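Local atomic coordinates of uncharacterized conserved (Bdellovibrio bacteriovorus, PDB entry 7O21), a protein that probably acts as an L,D-carboxypeptidase of the YkuD family that trims cell-wall peptidoglycan and helps to shape the curved predatory cell. Residues 93-98 with 171-176; 111-116 with 132-137. All coordinates share one frame; numbering follows the deposited sequence. Where two conformers were deposited one is given.

Contact 1: residues 93-98 with 171-176; sequences YFLQER and TPILIF
Tyr-93 and Ile-173 form an antiparallel, hydrogen-bonded pair in the mixed beta sheet of the YkuD-type catalytic domain. Tyr-93 N donates to Ile-173 O at 2.9 Å. Ile-173 N donates back to Tyr-93 O at 2.8 Å, but it approaches from above that carbonyl plane. The Tyr-93 side chain crosses that of Ile-175 at about a right angle, with ring atom CD2 4.1 Å from Ile-175 CD1. Its phenol oxygen bonds to Asp-123, which holds the far end of the ring. Phe-94 faces the other side of the sheet with Pro-172, a non-hydrogen-bonded pair. In the conformer given, ring atom CE2 of Phe-94 lies 3.9 Å from CG of Pro-172. Leu-95 N makes the straightest of the three backbone bonds, 170° at the hydrogen, to Thr-171 O. Strand 172-176 begins just past Thr-171, so the pairing with it stops at Leu-95. The N-to-C directions of the two short strand segments make an angle of 131°. Strand 42-47 continues the sheet past Pro-172 and Leu-174. CG2 of Ile-173 sits between its own backbone N and carbonyl carbon, and there it meets two neighbours: Tyr-93 CB and Leu-95 CD2, each 3.8 Å away.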
loop_
_atom_site.group_PDB
_atom_site.type_symbol
_atom_site.label_atom_id
_atom_site.label_comp_id
_atom_site.label_asym_id
_atom_site.label_seq_id
_atom_site.Cartn_x
_atom_site.Cartn_y
_atom_site.Cartn_z
ATOM N N TYR A 93 -1.020 -10.225 -9.770
ATOM C CA TYR A 93 -0.908 -8.830 -9.361
ATOM C C TYR A 93 -2.110 -8.021 -9.829
ATOM O O TYR A 93 -2.990 -8.506 -10.536
ATOM C CB TYR A 93 0.393 -8.214 -9.907
ATOM C CG TYR A 93 1.571 -8.989 -9.391
ATOM C CD1 TYR A 93 1.948 -8.893 -8.057
ATOM C CD2 TYR A 93 2.239 -9.893 -10.202
ATOM C CE1 TYR A 93 2.981 -9.642 -7.561
ATOM C CE2 TYR A 93 3.287 -10.648 -9.707
ATOM C CZ TYR A 93 3.647 -10.516 -8.385
ATOM O OH TYR A 93 4.676 -11.279 -7.876
ATOM N N PHE A 94 -2.179 -6.778 -9.369
ATOM C CA PHE A 94 -3.239 -5.803 -9.731
ATOM C C PHE A 94 -2.526 -4.509 -10.152
ATOM O O PHE A 94 -1.502 -4.186 -9.586
ATOM C CB PHE A 94 -4.192 -5.554 -8.545
ATOM C CG PHE A 94 -5.106 -6.704 -8.174
ATOM C CD1 PHE A 94 -4.654 -7.779 -7.423
ATOM C CD2 PHE A 94 -6.429 -6.736 -8.597
ATOM C CE1 PHE A 94 -5.493 -8.846 -7.131
ATOM C CE2 PHE A 94 -7.261 -7.800 -8.299
ATOM C CZ PHE A 94 -6.789 -8.846 -7.554
ATOM N N LEU A 95 -3.029 -3.834 -11.171
ATOM C CA LEU A 95 -2.463 -2.565 -11.614
ATOM C C LEU A 95 -2.980 -1.427 -10.743
ATOM O O LEU A 95 -4.180 -1.348 -10.461
ATOM C CB LEU A 95 -2.825 -2.330 -13.076
ATOM C CG LEU A 95 -2.244 -3.440 -13.968
ATOM C CD1 LEU A 95 -3.010 -3.551 -15.270
ATOM C CD2 LEU A 95 -0.754 -3.206 -14.203
ATOM N N GLN A 96 -2.069 -0.555 -10.331
ATOM C CA GLN A 96 -2.406 0.477 -9.323
ATOM C C GLN A 96 -2.457 1.910 -9.856
ATOM O O GLN A 96 -3.405 2.572 -9.537
ATOM C CB GLN A 96 -1.391 0.383 -8.187
ATOM C CG GLN A 96 -1.392 -0.946 -7.450
ATOM C CD GLN A 96 -0.631 -0.891 -6.150
ATOM O OE1 GLN A 96 0.549 -0.584 -6.110
ATOM N NE2 GLN A 96 -1.318 -1.153 -5.053
ATOM N N GLU A 97 -1.378 2.409 -10.449
ATOM C CA GLU A 97 -1.320 3.799 -10.874
ATOM C C GLU A 97 -0.881 3.886 -12.325
ATOM O O GLU A 97 -0.163 3.020 -12.827
ATOM C CB GLU A 97 -0.287 4.586 -10.052
ATOM C CG GLU A 97 -0.569 4.668 -8.560
ATOM C CD GLU A 97 0.558 5.354 -7.800
ATOM O OE1 GLU A 97 1.182 6.282 -8.352
ATOM O OE2 GLU A 97 0.833 4.943 -6.655
ATOM N N ARG A 98 -1.307 4.956 -12.983
ATOM C CA ARG A 98 -0.930 5.254 -14.356
ATOM C C ARG A 98 0.030 6.438 -14.350
ATOM O O ARG A 98 -0.232 7.460 -13.703
ATOM C CB ARG A 98 -2.186 5.575 -15.167
ATOM C CG ARG A 98 -1.960 5.993 -16.613
ATOM C CD ARG A 98 -3.300 6.344 -17.260
ATOM N NE ARG A 98 -3.131 7.120 -18.487
ATOM C CZ ARG A 98 -3.930 7.028 -19.546
ATOM N NH1 ARG A 98 -4.960 6.191 -19.532
ATOM N NH2 ARG A 98 -3.704 7.774 -20.619
ATOM N N THR A 171 -7.773 -3.819 -12.024
ATOM C CA THR A 171 -7.508 -4.799 -13.089
ATOM C C THR A 171 -6.340 -5.717 -12.729
ATOM O O THR A 171 -5.218 -5.231 -12.525
ATOM C CB THR A 171 -7.244 -4.090 -14.420
ATOM O OG1 THR A 171 -8.434 -3.396 -14.812
ATOM C CG2 THR A 171 -6.872 -5.107 -15.518
ATOM N N PRO A 172 -6.534 -7.034 -12.704
ATOM C CA PRO A 172 -5.402 -7.945 -12.480
ATOM C C PRO A 172 -4.451 -7.968 -13.660
ATOM O O PRO A 172 -4.856 -7.846 -14.819
ATOM C CB PRO A 172 -6.068 -9.322 -12.344
ATOM C CG PRO A 172 -7.501 -9.045 -12.013
ATOM C CD PRO A 172 -7.829 -7.739 -12.704
ATOM N N ILE A 173 -3.174 -8.161 -13.351
ATOM C CA ILE A 173 -2.186 -8.576 -14.337
ATOM C C ILE A 173 -1.538 -9.848 -13.813
ATOM O O ILE A 173 -1.006 -9.877 -12.695
ATOM C CB ILE A 173 -1.170 -7.468 -14.669
ATOM C CG1 ILE A 173 -0.207 -7.951 -15.740
ATOM C CG2 ILE A 173 -0.433 -6.957 -13.403
ATOM C CD1 ILE A 173 0.585 -6.824 -16.397
ATOM N N LEU A 174 -1.656 -10.923 -14.585
ATOM C CA LEU A 174 -1.120 -12.230 -14.228
ATOM C C LEU A 174 0.155 -12.411 -15.032
ATOM O O LEU A 174 0.116 -12.387 -16.266
ATOM C CB LEU A 174 -2.116 -13.325 -14.590
ATOM C CG LEU A 174 -3.512 -13.218 -13.967
ATOM C CD1 LEU A 174 -4.381 -14.425 -14.354
ATOM C CD2 LEU A 174 -3.437 -13.044 -12.462
ATOM N N ILE A 175 1.278 -12.553 -14.343
ATOM C CA ILE A 175 2.590 -12.573 -14.976
ATOM C C ILE A 175 3.156 -13.967 -14.748
ATOM O O ILE A 175 3.627 -14.284 -13.654
ATOM C CB ILE A 175 3.507 -11.471 -14.425
ATOM C CG1 ILE A 175 2.868 -10.078 -14.637
ATOM C CG2 ILE A 175 4.893 -11.538 -15.099
ATOM C CD1 ILE A 175 3.592 -8.923 -13.941
ATOM N N PHE A 176 3.105 -14.822 -15.769
ATOM C CA PHE A 176 3.411 -16.240 -15.608
ATOM C C PHE A 176 4.537 -16.620 -16.554
ATOM O O PHE A 176 4.513 -16.243 -17.731
ATOM C CB PHE A 176 2.172 -17.087 -15.917
ATOM C CG PHE A 176 1.009 -16.879 -14.953
ATOM C CD1 PHE A 176 1.217 -16.389 -13.671
ATOM C CD2 PHE A 176 -0.286 -17.198 -15.343
ATOM C CE1 PHE A 176 0.143 -16.227 -12.779
ATOM C CE2 PHE A 176 -1.364 -17.037 -14.463
ATOM C CZ PHE A 176 -1.145 -16.543 -13.181
#

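Contact 2: residues 111-116 with 132-137; sequences ALAFTT and GIWLHA
Strands 113-116 and 134-136 run antiparallel at 167°, with Phe-114 and Leu-135 as the hydrogen-bonded pair. Phe-114 N donates to Leu-135 O at 2.7 Å, and Leu-135 N returns a bond to Phe-114 O at 2.9 Å. On either side lie the non-hydrogen-bonded pairs Ala-113 with His-136 and Thr-115 with Trp-134. These four residues share one face of the sheet. The Thr-115 side chain runs alongside the Trp-134 indole in the same direction, and its methyl CG2 makes a CH-pi contact over the indole, 3.8 Å from the centroid of the five-membered ring. Ala-113 CB packs against both Trp-134 CE3, at 3.5 Å, and His-136 CB. Thr-116 OG1 donates to Ile-133 O at 2.7 Å. That hydroxyl is placed by a chi1 of 72°, between the backbone N and the carbonyl carbon, and it also bonds to Tyr-118 N. His-136 is the predicted proton donor/acceptor, close to the predicted nucleophile Cys-151. Its ND1 donates to Ala-137 O at 2.6 Å, with the oxygen in the ring plane. This bond helps to fix the rotation of the imidazole, consistent with holding the ring ready beside the cysteine.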
loop_
_atom_site.group_PDB
_atom_site.type_symbol
_atom_site.label_atom_id
_atom_site.label_comp_id
_atom_site.label_asym_id
_atom_site.label_seq_id
_atom_site.Cartn_x
_atom_site.Cartn_y
_atom_site.Cartn_z
ATOM N N ALA A 111 5.392 5.689 -23.697
ATOM C CA ALA A 111 4.330 6.664 -23.507
ATOM C C ALA A 111 3.578 6.504 -22.196
ATOM O O ALA A 111 2.964 7.471 -21.738
ATOM C CB ALA A 111 3.337 6.598 -24.666
ATOM N N LEU A 112 3.608 5.328 -21.573
ATOM C CA LEU A 112 2.775 5.100 -20.403
ATOM C C LEU A 112 3.388 3.980 -19.587
ATOM O O LEU A 112 4.010 3.070 -20.129
ATOM C CB LEU A 112 1.359 4.662 -20.802
ATOM C CG LEU A 112 0.281 5.653 -21.235
ATOM C CD1 LEU A 112 -1.019 4.892 -21.482
ATOM C CD2 LEU A 112 0.065 6.724 -20.187
ATOM N N ALA A 113 3.151 4.027 -18.279
ATOM C CA ALA A 113 3.481 2.916 -17.398
ATOM C C ALA A 113 2.337 2.719 -16.428
ATOM O O ALA A 113 1.682 3.679 -16.019
ATOM C CB ALA A 113 4.762 3.152 -16.586
ATOM N N PHE A 114 2.112 1.467 -16.048
ATOM C CA PHE A 114 1.167 1.129 -14.997
ATOM C C PHE A 114 1.921 0.387 -13.911
ATOM O O PHE A 114 2.632 -0.580 -14.198
ATOM C CB PHE A 114 0.045 0.253 -15.544
ATOM C CG PHE A 114 -0.842 0.962 -16.515
ATOM C CD1 PHE A 114 -0.541 0.955 -17.875
ATOM C CD2 PHE A 114 -1.968 1.656 -16.078
ATOM C CE1 PHE A 114 -1.345 1.620 -18.778
ATOM C CE2 PHE A 114 -2.777 2.330 -16.987
ATOM C CZ PHE A 114 -2.462 2.311 -18.339
ATOM N N THR A 115 1.788 0.858 -12.671
ATOM C CA THR A 115 2.468 0.192 -11.575
ATOM C C THR A 115 1.645 -1.004 -11.117
ATOM O O THR A 115 0.445 -1.105 -11.393
ATOM C CB THR A 115 2.652 1.163 -10.411
ATOM O OG1 THR A 115 1.361 1.490 -9.862
ATOM C CG2 THR A 115 3.346 2.450 -10.883
ATOM N N THR A 116 2.295 -1.892 -10.379
ATOM C CA THR A 116 1.622 -3.046 -9.794
ATOM C C THR A 116 1.712 -3.004 -8.270
ATOM O O THR A 116 2.333 -2.111 -7.669
ATOM C CB THR A 116 2.231 -4.361 -10.288
ATOM O OG1 THR A 116 3.531 -4.548 -9.697
ATOM C CG2 THR A 116 2.317 -4.419 -11.827
ATOM N N GLY A 132 10.877 -3.435 -8.381
ATOM C CA GLY A 132 9.458 -3.321 -8.670
ATOM C C GLY A 132 9.093 -3.842 -10.048
ATOM O O GLY A 132 9.933 -4.016 -10.936
ATOM N N ILE A 133 7.797 -4.095 -10.224
ATOM C CA ILE A 133 7.252 -4.584 -11.486
ATOM C C ILE A 133 6.242 -3.565 -11.978
ATOM O O ILE A 133 5.268 -3.261 -11.274
ATOM C CB ILE A 133 6.576 -5.955 -11.332
ATOM C CG1 ILE A 133 7.561 -6.985 -10.784
ATOM C CG2 ILE A 133 5.999 -6.425 -12.658
ATOM C CD1 ILE A 133 6.987 -8.383 -10.718
ATOM N N TRP A 134 6.451 -3.077 -13.202
ATOM C CA TRP A 134 5.512 -2.228 -13.912
ATOM C C TRP A 134 5.192 -2.881 -15.249
ATOM O O TRP A 134 5.970 -3.684 -15.774
ATOM C CB TRP A 134 6.137 -0.866 -14.250
ATOM C CG TRP A 134 6.360 0.086 -13.106
ATOM C CD1 TRP A 134 6.124 -0.133 -11.783
ATOM C CD2 TRP A 134 6.856 1.424 -13.214
ATOM N NE1 TRP A 134 6.458 0.989 -11.051
ATOM C CE2 TRP A 134 6.904 1.961 -11.912
ATOM C CE3 TRP A 134 7.270 2.219 -14.290
ATOM C CZ2 TRP A 134 7.338 3.265 -11.655
ATOM C CZ3 TRP A 134 7.706 3.507 -14.036
ATOM C CH2 TRP A 134 7.730 4.022 -12.729
ATOM N N LEU A 135 4.053 -2.487 -15.816
ATOM C CA LEU A 135 3.739 -2.728 -17.221
ATOM C C LEU A 135 3.969 -1.407 -17.951
ATOM O O LEU A 135 3.373 -0.390 -17.584
ATOM C CB LEU A 135 2.276 -3.152 -17.356
ATOM C CG LEU A 135 1.670 -3.066 -18.761
ATOM C CD1 LEU A 135 2.239 -4.113 -19.745
ATOM C CD2 LEU A 135 0.163 -3.214 -18.644
ATOM N N HIS A 136 4.877 -1.391 -18.924
ATOM C CA HIS A 136 5.193 -0.114 -19.555
ATOM C C HIS A 136 5.617 -0.324 -20.998
ATOM O O HIS A 136 5.619 -1.441 -21.509
ATOM C CB HIS A 136 6.235 0.684 -18.752
ATOM C CG HIS A 136 7.588 0.049 -18.684
ATOM N ND1 HIS A 136 8.483 0.078 -19.737
ATOM C CD2 HIS A 136 8.223 -0.590 -17.670
ATOM C CE1 HIS A 136 9.601 -0.530 -19.376
ATOM N NE2 HIS A 136 9.467 -0.945 -18.126
ATOM N N ALA A 137 5.939 0.777 -21.671
ATOM C CA ALA A 137 6.375 0.723 -23.054
ATOM C C ALA A 137 7.845 1.133 -23.143
ATOM O O ALA A 137 8.576 1.106 -22.137
ATOM C CB ALA A 137 5.437 1.562 -23.920
HETATM O O HOH W 1 4.797 -1.137 -8.710
#

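Both contacts are buried and belong to the same mixed sheet, where strands 91-99 and 113-116 are neighbours. Contact 2 is nested in the chain loop that contact 1 closes. Gln-96 N and Glu-97 O probably bond to the backbone of Thr-115, joining the two. Contact 1 lies nearer the centre of the chain, and strand 246-257 of the other sheet covers its Pro-172 and Leu-174. Its cross-strand side-chain contacts are apolar. Contact 2 lies further out, about 17 Å from the chain centre to its own centre. It adds a threonine hydroxyl bond and the predicted catalytic histidine, and Trp-134 also packs on Gly-225 of the second subunit.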